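Local coordinates for mevalonate kinase, putative (Leishmania major, PDB 2HFS), which probably catalyses the ATP-dependent phosphorylation of (R)-mevalonate to (R)-5-phosphomevalonate, an early step in isoprenoid and sterol biosynthesis, at residues A[242-253]-A[274-283]; A[199-207]-A[283-291]. All blocks are in the same frame, centred on the assembly; numbering follows the deposited sequence.

Contact 1: A[242-253]-A[274-283]; sequences LQRLGQLMNANH and RTYGALGAKL
Asn250 turns CG anti to its carbonyl carbon (chi1 -73°), which swings OD1 out from the helix toward Ala281, while the side chain of Arg274, extended from CG to NE, runs past the amide in the opposite direction. Asn250 OD1 accepts from Ala281 N at 2.9 Å, the donor tilted out of the carbonyl plane. Arg274 NE adds a weak bond to Asn250 OD1 at 2.8 Å, and NH2 a longer weak one. Arg274 NH2 also donates to Ala281 O at 2.8 Å. The two side chains thus grip both polar backbone atoms of Ala281. A water accepts from Asn250 ND2 and donates to Ala278 O.

Farther along the helix, His253 ND1 receives Leu283 N at 3.1 Å in a nearly straight bond (163°). Its NE2 bonds to Glu267, so the ring is pinned at both nitrogens. Strand 280-284 is an outermost strand of the four-stranded antiparallel sheet of the C-terminal domain; Gly280 and Lys282 pair with strand 291-296, and on the other edge the side chains of Asn250, Arg274 and His253 do the work of a further strand. Helix 242-258 can lie close because glycine meets glycine: the CA atoms of Gly246 and Gly280 are 3.7 Å apart, and Gly280 CA makes a C-H...O contact with Gly246 O. Lys282 crosses Met249 at about a right angle, its CD 3.8 Å from Met249 CB. Bends at chi3 and chi4 carry Lys282 NZ to Leu283 O, 3.0 Å away, and to a salt bridge with Glu27.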
ATOM      1  N   LEU A 242      -3.992  -3.515  21.465  1.00 20.40           N
ATOM      2  CA  LEU A 242      -2.868  -3.687  20.541  1.00 20.80           C
ATOM      3  C   LEU A 242      -2.036  -4.951  20.768  1.00 20.66           C
ATOM      4  O   LEU A 242      -1.519  -5.531  19.810  1.00 19.17           O
ATOM      5  CB  LEU A 242      -1.982  -2.440  20.508  1.00 21.46           C
ATOM      6  CG  LEU A 242      -2.633  -1.159  19.954  1.00 21.95           C
ATOM      7  CD1 LEU A 242      -1.592  -0.062  19.740  1.00 22.88           C
ATOM      8  CD2 LEU A 242      -3.430  -1.397  18.670  1.00 19.24           C
ATOM      9  N   GLN A 243      -1.901  -5.383  22.019  1.00 19.21           N
ATOM     10  CA  GLN A 243      -1.188  -6.632  22.290  1.00 18.24           C
ATOM     11  C   GLN A 243      -1.872  -7.811  21.587  1.00 17.89           C
ATOM     12  O   GLN A 243      -1.215  -8.658  20.985  1.00 16.87           O
ATOM     13  CB  GLN A 243      -1.077  -6.870  23.793  1.00 19.56           C
ATOM     14  CG  GLN A 243      -0.183  -8.023  24.177  1.00 18.47           C
ATOM     15  CD  GLN A 243      -0.186  -8.258  25.671  1.00 24.27           C
ATOM     16  OE1 GLN A 243       0.168  -7.356  26.444  1.00 24.52           O
ATOM     17  NE2 GLN A 243      -0.602  -9.454  26.087  1.00 20.30           N
ATOM     18  N   ARG A 244      -3.195  -7.854  21.670  1.00 17.10           N
ATOM     19  CA  ARG A 244      -3.953  -8.917  21.045  1.00 18.35           C
ATOM     20  C   ARG A 244      -3.908  -8.780  19.532  1.00 17.81           C
ATOM     21  O   ARG A 244      -3.815  -9.781  18.808  1.00 18.07           O
ATOM     22  CB  ARG A 244      -5.401  -8.883  21.507  1.00 19.04           C
ATOM     23  CG  ARG A 244      -6.265  -9.882  20.775  1.00 20.96           C
ATOM     24  CD  ARG A 244      -7.500 -10.307  21.515  1.00 26.45           C
ATOM     25  NE  ARG A 244      -8.583 -10.631  20.586  1.00 27.83           N
ATOM     26  CZ  ARG A 244      -9.652  -9.865  20.387  1.00 28.69           C
ATOM     27  NH1 ARG A 244      -9.818  -8.721  21.063  1.00 30.06           N
ATOM     28  NH2 ARG A 244     -10.576 -10.251  19.526  1.00 28.60           N
ATOM     29  N   LEU A 245      -4.000  -7.542  19.055  1.00 17.20           N
ATOM     30  CA  LEU A 245      -3.886  -7.293  17.634  1.00 15.89           C
ATOM     31  C   LEU A 245      -2.578  -7.887  17.115  1.00 15.46           C
ATOM     32  O   LEU A 245      -2.560  -8.529  16.067  1.00 14.49           O
ATOM     33  CB  LEU A 245      -3.975  -5.797  17.321  1.00 15.79           C
ATOM     34  CG  LEU A 245      -4.023  -5.495  15.814  1.00 17.23           C
ATOM     35  CD1 LEU A 245      -5.370  -5.859  15.211  1.00 16.79           C
ATOM     36  CD2 LEU A 245      -3.668  -4.036  15.514  1.00 16.45           C
ATOM     37  N   GLY A 246      -1.502  -7.694  17.870  1.00 13.88           N
ATOM     38  CA  GLY A 246      -0.181  -8.204  17.499  1.00 14.15           C
ATOM     39  C   GLY A 246      -0.104  -9.721  17.445  1.00 13.30           C
ATOM     40  O   GLY A 246       0.399 -10.307  16.483  1.00 11.39           O
ATOM     41  N   GLN A 247      -0.605 -10.366  18.496  1.00 13.71           N
ATOM     42  CA  GLN A 247      -0.711 -11.816  18.519  1.00 13.25           C
ATOM     43  C   GLN A 247      -1.458 -12.389  17.292  1.00 11.77           C
ATOM     44  O   GLN A 247      -1.057 -13.423  16.748  1.00 12.46           O
ATOM     45  CB  GLN A 247      -1.335 -12.289  19.837  1.00 12.78           C
ATOM     46  CG  GLN A 247      -1.265 -13.819  20.051  1.00 22.34           C
ATOM     47  CD  GLN A 247       0.021 -14.463  19.518  1.00 24.69           C
ATOM     48  OE1 GLN A 247       1.151 -14.037  19.850  1.00 27.86           O
ATOM     49  NE2 GLN A 247      -0.148 -15.494  18.681  1.00 29.22           N
ATOM     50  N   LEU A 248      -2.518 -11.711  16.867  1.00 12.43           N
ATOM     51  CA  LEU A 248      -3.326 -12.109  15.709  1.00 10.75           C
ATOM     52  C   LEU A 248      -2.554 -11.961  14.398  1.00 11.26           C
ATOM     53  O   LEU A 248      -2.643 -12.820  13.522  1.00 10.39           O
ATOM     54  CB  LEU A 248      -4.640 -11.309  15.662  1.00 11.71           C
ATOM     55  CG  LEU A 248      -5.672 -11.652  16.757  1.00 11.72           C
ATOM     56  CD1 LEU A 248      -6.560 -10.476  17.055  1.00 11.61           C
ATOM     57  CD2 LEU A 248      -6.504 -12.886  16.388  1.00 13.52           C
HETATM   58  N   MSE A 249      -1.794 -10.874  14.278  1.00 12.37           N
HETATM   59  CA  MSE A 249      -0.872 -10.710  13.159  1.00 11.83           C
HETATM   60  C   MSE A 249       0.101 -11.892  13.078  1.00 10.95           C
HETATM   61  O   MSE A 249       0.353 -12.420  12.006  1.00 10.68           O
HETATM   62  CB  MSE A 249      -0.101  -9.380  13.266  1.00 12.59           C
HETATM   63  CG  MSE A 249      -0.924  -8.151  12.879  1.00 12.64           C
HETATM   64 SE   MSE A 249       0.005  -6.577  13.462  1.00 19.75          SE
HETATM   65  CE  MSE A 249       1.415  -6.531  12.104  1.00 13.01           C
ATOM     66  N   ASN A 250       0.641 -12.315  14.214  1.00 10.38           N
ATOM     67  CA  ASN A 250       1.524 -13.494  14.249  1.00  9.33           C
ATOM     68  C   ASN A 250       0.808 -14.741  13.747  1.00  8.37           C
ATOM     69  O   ASN A 250       1.361 -15.551  12.987  1.00  9.37           O
ATOM     70  CB  ASN A 250       2.052 -13.719  15.674  1.00  9.53           C
ATOM     71  CG  ASN A 250       3.079 -12.698  16.075  1.00  9.97           C
ATOM     72  OD1 ASN A 250       3.649 -12.027  15.222  1.00  9.80           O
ATOM     73  ND2 ASN A 250       3.339 -12.582  17.383  1.00 11.32           N
ATOM     74  N   ALA A 251      -0.444 -14.880  14.176  1.00  8.16           N
ATOM     75  CA  ALA A 251      -1.258 -16.021  13.787  1.00  8.94           C
ATOM     76  C   ALA A 251      -1.501 -15.982  12.292  1.00  7.68           C
ATOM     77  O   ALA A 251      -1.467 -17.018  11.628  1.00  9.07           O
ATOM     78  CB  ALA A 251      -2.581 -16.013  14.542  1.00  8.25           C
ATOM     79  N   ASN A 252      -1.754 -14.782  11.777  1.00  8.68           N
ATOM     80  CA  ASN A 252      -1.951 -14.590  10.348  1.00  8.64           C
ATOM     81  C   ASN A 252      -0.710 -14.949   9.558  1.00  7.35           C
ATOM     82  O   ASN A 252      -0.809 -15.645   8.551  1.00  7.20           O
ATOM     83  CB  ASN A 252      -2.376 -13.136  10.020  1.00  9.36           C
ATOM     84  CG  ASN A 252      -3.062 -12.994   8.634  1.00 10.30           C
ATOM     85  OD1 ASN A 252      -3.572 -11.917   8.316  1.00 11.13           O
ATOM     86  ND2 ASN A 252      -3.075 -14.059   7.820  1.00  9.65           N
ATOM     87  N   HIS A 253       0.457 -14.481   9.994  1.00  8.43           N
ATOM     88  CA  HIS A 253       1.708 -14.873   9.338  1.00  8.01           C
ATOM     89  C   HIS A 253       1.829 -16.392   9.289  1.00 10.13           C
ATOM     90  O   HIS A 253       2.163 -16.979   8.264  1.00 10.53           O
ATOM     91  CB  HIS A 253       2.924 -14.312  10.075  1.00  9.41           C
ATOM     92  CG  HIS A 253       4.219 -14.641   9.411  1.00  7.92           C
ATOM     93  ND1 HIS A 253       4.673 -13.970   8.293  1.00  9.90           N
ATOM     94  CD2 HIS A 253       5.142 -15.596   9.677  1.00  7.38           C
ATOM     95  CE1 HIS A 253       5.825 -14.481   7.912  1.00 10.56           C
ATOM     96  NE2 HIS A 253       6.142 -15.460   8.742  1.00  9.09           N
ATOM     97  N   ARG A 274      10.032  -9.952  16.398  1.00 13.08           N
ATOM     98  CA  ARG A 274       9.453 -10.518  17.627  1.00 13.11           C
ATOM     99  C   ARG A 274      10.447 -10.530  18.792  1.00 12.83           C
ATOM    100  O   ARG A 274      10.094 -10.164  19.907  1.00 13.72           O
ATOM    101  CB  ARG A 274       8.909 -11.923  17.389  1.00 13.09           C
ATOM    102  CG  ARG A 274       7.836 -11.931  16.309  1.00  9.78           C
ATOM    103  CD  ARG A 274       7.078 -13.218  16.179  1.00 15.98           C
ATOM    104  NE  ARG A 274       6.219 -13.162  15.011  1.00 16.18           N
ATOM    105  CZ  ARG A 274       6.210 -14.059  14.022  1.00 20.00           C
ATOM    106  NH1 ARG A 274       7.015 -15.127  14.039  1.00 19.59           N
ATOM    107  NH2 ARG A 274       5.378 -13.887  13.020  1.00 15.70           N
ATOM    108  N   THR A 275      11.677 -10.946  18.502  1.00 13.19           N
ATOM    109  CA  THR A 275      12.793 -10.950  19.440  1.00 14.67           C
ATOM    110  C   THR A 275      12.999  -9.602  20.120  1.00 14.58           C
ATOM    111  O   THR A 275      13.227  -9.545  21.340  1.00 14.65           O
ATOM    112  CB  THR A 275      14.089 -11.386  18.707  1.00 14.44           C
ATOM    113  OG1 THR A 275      13.986 -12.772  18.344  1.00 16.69           O
ATOM    114  CG2 THR A 275      15.301 -11.335  19.665  1.00 14.13           C
ATOM    115  N   TYR A 276      12.880  -8.521  19.347  1.00 13.39           N
ATOM    116  CA  TYR A 276      13.076  -7.181  19.871  1.00 14.66           C
ATOM    117  C   TYR A 276      11.804  -6.511  20.377  1.00 14.48           C
ATOM    118  O   TYR A 276      11.763  -5.295  20.609  1.00 18.05           O
ATOM    119  CB  TYR A 276      13.876  -6.318  18.884  1.00 15.94           C
ATOM    120  CG  TYR A 276      15.336  -6.683  18.928  1.00 15.02           C
ATOM    121  CD1 TYR A 276      16.211  -6.024  19.796  1.00 16.85           C
ATOM    122  CD2 TYR A 276      15.833  -7.740  18.155  1.00 16.78           C
ATOM    123  CE1 TYR A 276      17.571  -6.383  19.868  1.00 17.77           C
ATOM    124  CE2 TYR A 276      17.186  -8.110  18.218  1.00 16.89           C
ATOM    125  CZ  TYR A 276      18.050  -7.423  19.080  1.00 20.06           C
ATOM    126  OH  TYR A 276      19.388  -7.787  19.146  1.00 19.46           O
ATOM    127  N   GLY A 277      10.778  -7.331  20.577  1.00 14.74           N
ATOM    128  CA  GLY A 277       9.588  -6.924  21.307  1.00 14.12           C
ATOM    129  C   GLY A 277       8.428  -6.428  20.469  1.00 13.31           C
ATOM    130  O   GLY A 277       7.513  -5.800  20.999  1.00 15.44           O
ATOM    131  N   ALA A 278       8.437  -6.709  19.166  1.00 12.70           N
ATOM    132  CA  ALA A 278       7.258  -6.421  18.348  1.00 11.02           C
ATOM    133  C   ALA A 278       6.043  -7.093  18.969  1.00 11.20           C
ATOM    134  O   ALA A 278       6.130  -8.224  19.422  1.00 11.57           O
ATOM    135  CB  ALA A 278       7.437  -6.908  16.918  1.00 10.25           C
ATOM    136  N   LEU A 279       4.914  -6.392  18.981  1.00 10.82           N
ATOM    137  CA  LEU A 279       3.660  -6.964  19.445  1.00 10.31           C
ATOM    138  C   LEU A 279       3.189  -8.031  18.470  1.00 10.99           C
ATOM    139  O   LEU A 279       2.579  -9.017  18.871  1.00 10.26           O
ATOM    140  CB  LEU A 279       2.576  -5.892  19.610  1.00 13.24           C
ATOM    141  CG  LEU A 279       2.816  -4.716  20.554  1.00 12.61           C
ATOM    142  CD1 LEU A 279       1.566  -3.856  20.622  1.00 16.44           C
ATOM    143  CD2 LEU A 279       3.225  -5.240  21.929  1.00 14.38           C
ATOM    144  N   GLY A 280       3.479  -7.820  17.185  1.00 10.36           N
ATOM    145  CA  GLY A 280       3.235  -8.820  16.141  1.00 10.04           C
ATOM    146  C   GLY A 280       4.062  -8.468  14.923  1.00 10.68           C
ATOM    147  O   GLY A 280       4.469  -7.323  14.773  1.00 11.79           O
ATOM    148  N   ALA A 281       4.277  -9.439  14.034  1.00  9.97           N
ATOM    149  CA  ALA A 281       5.047  -9.187  12.821  1.00 10.53           C
ATOM    150  C   ALA A 281       4.710 -10.252  11.794  1.00 10.69           C
ATOM    151  O   ALA A 281       4.522 -11.424  12.135  1.00 11.83           O
ATOM    152  CB  ALA A 281       6.531  -9.207  13.122  1.00  8.10           C
ATOM    153  N   LYS A 282       4.646  -9.850  10.532  1.00 10.19           N
ATOM    154  CA  LYS A 282       4.208 -10.779   9.499  1.00  9.19           C
ATOM    155  C   LYS A 282       4.579 -10.216   8.153  1.00  7.09           C
ATOM    156  O   LYS A 282       4.780  -9.007   8.006  1.00  8.57           O
ATOM    157  CB  LYS A 282       2.683 -10.993   9.564  1.00  8.34           C
ATOM    158  CG  LYS A 282       1.857  -9.687   9.436  1.00  9.57           C
ATOM    159  CD  LYS A 282       0.348  -9.952   9.504  1.00 10.69           C
ATOM    160  CE  LYS A 282      -0.224 -10.586   8.217  1.00 12.25           C
ATOM    161  NZ  LYS A 282      -0.287  -9.599   7.097  1.00 13.59           N
ATOM    162  N   LEU A 283       4.613 -11.082   7.159  1.00  8.09           N
ATOM    163  CA  LEU A 283       4.734 -10.620   5.784  1.00  6.74           C
ATOM    164  C   LEU A 283       3.520  -9.758   5.458  1.00  8.16           C
ATOM    165  O   LEU A 283       2.460  -9.932   6.045  1.00  8.71           O
ATOM    166  CB  LEU A 283       4.817 -11.782   4.801  1.00  8.74           C
ATOM    167  CG  LEU A 283       3.665 -12.753   4.564  1.00  6.38           C
ATOM    168  CD1 LEU A 283       2.559 -12.278   3.564  1.00  7.93           C
ATOM    169  CD2 LEU A 283       4.336 -14.040   4.027  1.00  8.50           C
TER
HETATM  170  O   HOH W   1       1.384  -9.225  21.364  1.00 28.04           O
HETATM  171  O   HOH W   2       5.336 -10.714  18.646  1.00 14.78           O

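Contact 2: A[199-207]-A[283-291]; sequences ASTAKVVND and LSGTGRGGI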
ATOM      1  N   ALA A 199       8.342  -9.831  -6.162  1.00 27.24           N
ATOM      2  CA  ALA A 199       7.441 -10.959  -6.344  1.00 26.23           C
ATOM      3  C   ALA A 199       6.333 -10.588  -7.325  1.00 25.81           C
ATOM      4  O   ALA A 199       5.931  -9.427  -7.380  1.00 25.79           O
ATOM      5  CB  ALA A 199       6.860 -11.372  -5.005  1.00 26.21           C
ATOM      6  N   SER A 200       5.855 -11.576  -8.088  1.00 23.39           N
ATOM      7  CA  SER A 200       4.740 -11.398  -9.018  1.00 23.85           C
ATOM      8  C   SER A 200       3.417 -11.805  -8.383  1.00 22.45           C
ATOM      9  O   SER A 200       3.119 -12.999  -8.246  1.00 21.55           O
ATOM     10  CB  SER A 200       4.959 -12.200 -10.304  1.00 23.62           C
ATOM     11  OG  SER A 200       3.795 -12.171 -11.123  1.00 26.52           O
ATOM     12  N   THR A 201       2.627 -10.806  -8.007  1.00 21.31           N
ATOM     13  CA  THR A 201       1.300 -11.032  -7.421  1.00 21.68           C
ATOM     14  C   THR A 201       0.512 -12.103  -8.174  1.00 22.07           C
ATOM     15  O   THR A 201       0.108 -13.114  -7.588  1.00 19.90           O
ATOM     16  CB  THR A 201       0.513  -9.710  -7.374  1.00 22.76           C
ATOM     17  OG1 THR A 201       1.245  -8.763  -6.588  1.00 24.24           O
ATOM     18  CG2 THR A 201      -0.790  -9.868  -6.595  1.00 22.89           C
ATOM     19  N   ALA A 202       0.314 -11.879  -9.474  1.00 21.62           N
ATOM     20  CA  ALA A 202      -0.411 -12.820 -10.332  1.00 21.91           C
ATOM     21  C   ALA A 202       0.109 -14.261 -10.219  1.00 21.25           C
ATOM     22  O   ALA A 202      -0.686 -15.190 -10.074  1.00 21.60           O
ATOM     23  CB  ALA A 202      -0.394 -12.344 -11.787  1.00 21.95           C
ATOM     24  N   LYS A 203       1.430 -14.433 -10.264  1.00 19.87           N
ATOM     25  CA  LYS A 203       2.070 -15.753 -10.159  1.00 19.27           C
ATOM     26  C   LYS A 203       1.876 -16.452  -8.802  1.00 18.19           C
ATOM     27  O   LYS A 203       1.639 -17.661  -8.741  1.00 17.60           O
ATOM     28  CB  LYS A 203       3.556 -15.652 -10.487  1.00 20.97           C
ATOM     29  CG  LYS A 203       4.366 -16.849 -10.044  1.00 24.97           C
ATOM     30  CD  LYS A 203       5.723 -16.913 -10.729  1.00 29.32           C
ATOM     31  CE  LYS A 203       6.344 -18.297 -10.568  1.00 30.74           C
ATOM     32  NZ  LYS A 203       6.194 -18.826  -9.179  1.00 33.04           N
ATOM     33  N   VAL A 204       2.000 -15.692  -7.718  1.00 17.30           N
ATOM     34  CA  VAL A 204       1.843 -16.245  -6.372  1.00 14.88           C
ATOM     35  C   VAL A 204       0.369 -16.579  -6.119  1.00 16.37           C
ATOM     36  O   VAL A 204       0.035 -17.656  -5.600  1.00 13.83           O
ATOM     37  CB  VAL A 204       2.403 -15.255  -5.300  1.00 15.45           C
ATOM     38  CG1 VAL A 204       2.177 -15.795  -3.910  1.00 15.08           C
ATOM     39  CG2 VAL A 204       3.902 -14.983  -5.538  1.00 14.50           C
ATOM     40  N   VAL A 205      -0.513 -15.647  -6.486  1.00 14.94           N
ATOM     41  CA  VAL A 205      -1.960 -15.836  -6.322  1.00 15.44           C
ATOM     42  C   VAL A 205      -2.423 -17.078  -7.073  1.00 16.42           C
ATOM     43  O   VAL A 205      -3.263 -17.817  -6.587  1.00 16.96           O
ATOM     44  CB  VAL A 205      -2.789 -14.579  -6.749  1.00 15.98           C
ATOM     45  CG1 VAL A 205      -4.261 -14.917  -6.946  1.00 15.39           C
ATOM     46  CG2 VAL A 205      -2.660 -13.447  -5.712  1.00 15.12           C
ATOM     47  N   ASN A 206      -1.860 -17.316  -8.252  1.00 16.98           N
ATOM     48  CA  ASN A 206      -2.209 -18.520  -9.018  1.00 17.53           C
ATOM     49  C   ASN A 206      -1.647 -19.815  -8.429  1.00 17.82           C
ATOM     50  O   ASN A 206      -2.322 -20.860  -8.448  1.00 17.54           O
ATOM     51  CB  ASN A 206      -1.857 -18.329 -10.485  1.00 19.43           C
ATOM     52  CG  ASN A 206      -2.651 -17.205 -11.108  1.00 18.97           C
ATOM     53  OD1 ASN A 206      -3.848 -17.048 -10.830  1.00 22.78           O
ATOM     54  ND2 ASN A 206      -1.999 -16.413 -11.955  1.00 22.48           N
ATOM     55  N   ASP A 207      -0.443 -19.746  -7.868  1.00 17.16           N
ATOM     56  CA  ASP A 207       0.080 -20.848  -7.047  1.00 16.58           C
ATOM     57  C   ASP A 207      -0.878 -21.195  -5.900  1.00 16.47           C
ATOM     58  O   ASP A 207      -1.084 -22.368  -5.605  1.00 15.67           O
ATOM     59  CB  ASP A 207       1.466 -20.524  -6.476  1.00 19.31           C
ATOM     60  CG  ASP A 207       2.580 -20.719  -7.487  1.00 20.44           C
ATOM     61  OD1 ASP A 207       2.300 -21.099  -8.640  1.00 23.89           O
ATOM     62  OD2 ASP A 207       3.771 -20.491  -7.218  1.00 24.13           O
ATOM     63  N   LEU A 283       4.613 -11.082   7.159  1.00  8.09           N
ATOM     64  CA  LEU A 283       4.734 -10.620   5.784  1.00  6.74           C
ATOM     65  C   LEU A 283       3.520  -9.758   5.458  1.00  8.16           C
ATOM     66  O   LEU A 283       2.460  -9.932   6.045  1.00  8.71           O
ATOM     67  CB  LEU A 283       4.817 -11.782   4.801  1.00  8.74           C
ATOM     68  CG  LEU A 283       3.665 -12.753   4.564  1.00  6.38           C
ATOM     69  CD1 LEU A 283       2.559 -12.278   3.564  1.00  7.93           C
ATOM     70  CD2 LEU A 283       4.336 -14.040   4.027  1.00  8.50           C
ATOM     71  N   SER A 284       3.680  -8.838   4.517  1.00  8.53           N
ATOM     72  CA  SER A 284       2.578  -7.952   4.133  1.00  9.23           C
ATOM     73  C   SER A 284       2.455  -7.945   2.623  1.00  9.63           C
ATOM     74  O   SER A 284       3.369  -7.499   1.937  1.00 10.37           O
ATOM     75  CB  SER A 284       2.827  -6.526   4.630  1.00  8.32           C
ATOM     76  OG  SER A 284       1.788  -5.665   4.192  1.00 11.29           O
ATOM     77  N   GLY A 285       1.331  -8.437   2.113  1.00 10.12           N
ATOM     78  CA  GLY A 285       1.070  -8.373   0.681  1.00 10.80           C
ATOM     79  C   GLY A 285       1.357  -9.692   0.004  1.00 12.07           C
ATOM     80  O   GLY A 285       1.002 -10.747   0.517  1.00 13.46           O
ATOM     81  N   THR A 286       2.023  -9.621  -1.147  1.00 12.75           N
ATOM     82  CA  THR A 286       2.210 -10.788  -2.020  1.00 13.34           C
ATOM     83  C   THR A 286       3.011 -11.898  -1.348  1.00 11.89           C
ATOM     84  O   THR A 286       2.722 -13.069  -1.540  1.00 13.22           O
ATOM     85  CB  THR A 286       2.878 -10.358  -3.344  1.00  9.70           C
ATOM     86  OG1 THR A 286       1.984  -9.507  -4.057  1.00 15.10           O
ATOM     87  CG2 THR A 286       3.109 -11.552  -4.296  1.00 12.37           C
ATOM     88  N   GLY A 287       4.007 -11.512  -0.562  1.00 12.62           N
ATOM     89  CA  GLY A 287       4.922 -12.460   0.060  1.00 11.86           C
ATOM     90  C   GLY A 287       5.980 -12.926  -0.917  1.00 13.64           C
ATOM     91  O   GLY A 287       6.072 -12.413  -2.047  1.00 11.61           O
ATOM     92  N   ARG A 288       6.768 -13.918  -0.488  1.00 13.50           N
ATOM     93  CA  ARG A 288       7.881 -14.489  -1.276  1.00 14.76           C
ATOM     94  C   ARG A 288       8.859 -13.386  -1.694  1.00 14.39           C
ATOM     95  O   ARG A 288       9.387 -13.383  -2.810  1.00 15.73           O
ATOM     96  CB  ARG A 288       7.373 -15.263  -2.506  1.00 14.54           C
ATOM     97  CG  ARG A 288       6.326 -16.348  -2.207  1.00 15.62           C
ATOM     98  CD  ARG A 288       6.025 -17.225  -3.421  1.00 14.73           C
ATOM     99  NE  ARG A 288       5.280 -18.433  -3.076  1.00 14.24           N
ATOM    100  CZ  ARG A 288       4.605 -19.174  -3.959  1.00 17.73           C
ATOM    101  NH1 ARG A 288       4.583 -18.826  -5.243  1.00 17.25           N
ATOM    102  NH2 ARG A 288       3.952 -20.264  -3.562  1.00 18.59           N
ATOM    103  N   GLY A 289       9.061 -12.429  -0.794  1.00 14.36           N
ATOM    104  CA  GLY A 289       9.788 -11.206  -1.110  1.00 12.80           C
ATOM    105  C   GLY A 289       8.997 -10.020  -0.594  1.00 13.25           C
ATOM    106  O   GLY A 289       8.158 -10.158   0.301  1.00 13.18           O
ATOM    107  N   GLY A 290       9.227  -8.851  -1.169  1.00 12.79           N
ATOM    108  CA  GLY A 290       8.430  -7.685  -0.811  1.00 11.61           C
ATOM    109  C   GLY A 290       8.703  -7.237   0.621  1.00 12.16           C
ATOM    110  O   GLY A 290       9.851  -7.257   1.068  1.00 13.42           O
ATOM    111  N   ILE A 291       7.638  -6.887   1.339  1.00 11.20           N
ATOM    112  CA  ILE A 291       7.738  -6.273   2.662  1.00 10.24           C
ATOM    113  C   ILE A 291       7.139  -7.134   3.770  1.00 11.41           C
ATOM    114  O   ILE A 291       6.256  -7.995   3.520  1.00 10.03           O
ATOM    115  CB  ILE A 291       7.057  -4.846   2.717  1.00 11.95           C
ATOM    116  CG1 ILE A 291       5.581  -4.882   2.256  1.00  7.96           C
ATOM    117  CG2 ILE A 291       7.872  -3.823   1.923  1.00 10.62           C
ATOM    118  CD1 ILE A 291       4.707  -3.771   2.903  1.00 13.90           C
TER
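Arg288 and Asp207 make the charged half of this contact. Arg288 NH1 donates to Asp207 OD2 at 2.7 Å, close to the guanidinium plane and on the anti side of the carboxylate, whose plane is turned 56° from that of the guanidinium. The second half is a hydroxyl pair: Thr201 OG1 and Thr286 OG1 lie 2.7 Å apart and share a hydrogen bond. Between them sits Val204, which faces the loop with both methyls. Its CG2 packs on Thr286 CG2 and, at 3.7 Å, on Arg288 CD; its CG1, set beside the carbonyl carbon by a chi1 of 177°, lies over one guanidinium face, offset toward the rim. Ala199 CB closes against Gly287 O at 3.2 Å.

In the next shell, Lys203 NZ approaches the same Asp207 OD2 at 3.5 Å, so one carboxylate oxygen serves both cations in a salt-bridge network. Arg288 is steadied at its far end by NH2 donating to Asp260 O. Ser200 caps the helix weakly, its OG accepting from Lys203 N. The loop keeps its shape through glycines: Gly285, Gly287, Gly289 and Gly290 all have positive phi. This run, following the lysine of strand 280-284, matches the glycine-rich third motif of GHMP kinases. Thr286 O bonds to His28 and Gly285 N to Glu27, and Val204 and Val205 also touch His28. The first turns of helix 201-214 therefore lie against the loop joining strands 280-284 and 291-296, whose Gly290 pairs with the chain just beyond strand 188-194.

Strand 280-284 serves both contacts, and Leu283 lies in a segment of each, though it touches across contact 1 alone; their centres are about 20 Å apart. Contact 1 holds the edge of the sheet and is the more buried, 8 of its 14 touching residues being buried; contact 2 grips the loop beyond the strand and has only 2 buried among 9. In contact 1 side-chain acceptors of Asn250 and His253 and the guanidinium of Arg274 satisfy main-chain atoms of the strand, while two glycines let the helix come close; contact 2 relies on a salt-bridge network and a hydroxyl pair around one valine. Glu27 connects the regions, one carboxylate oxygen pairing with Lys282, the other accepting from Gly285 N.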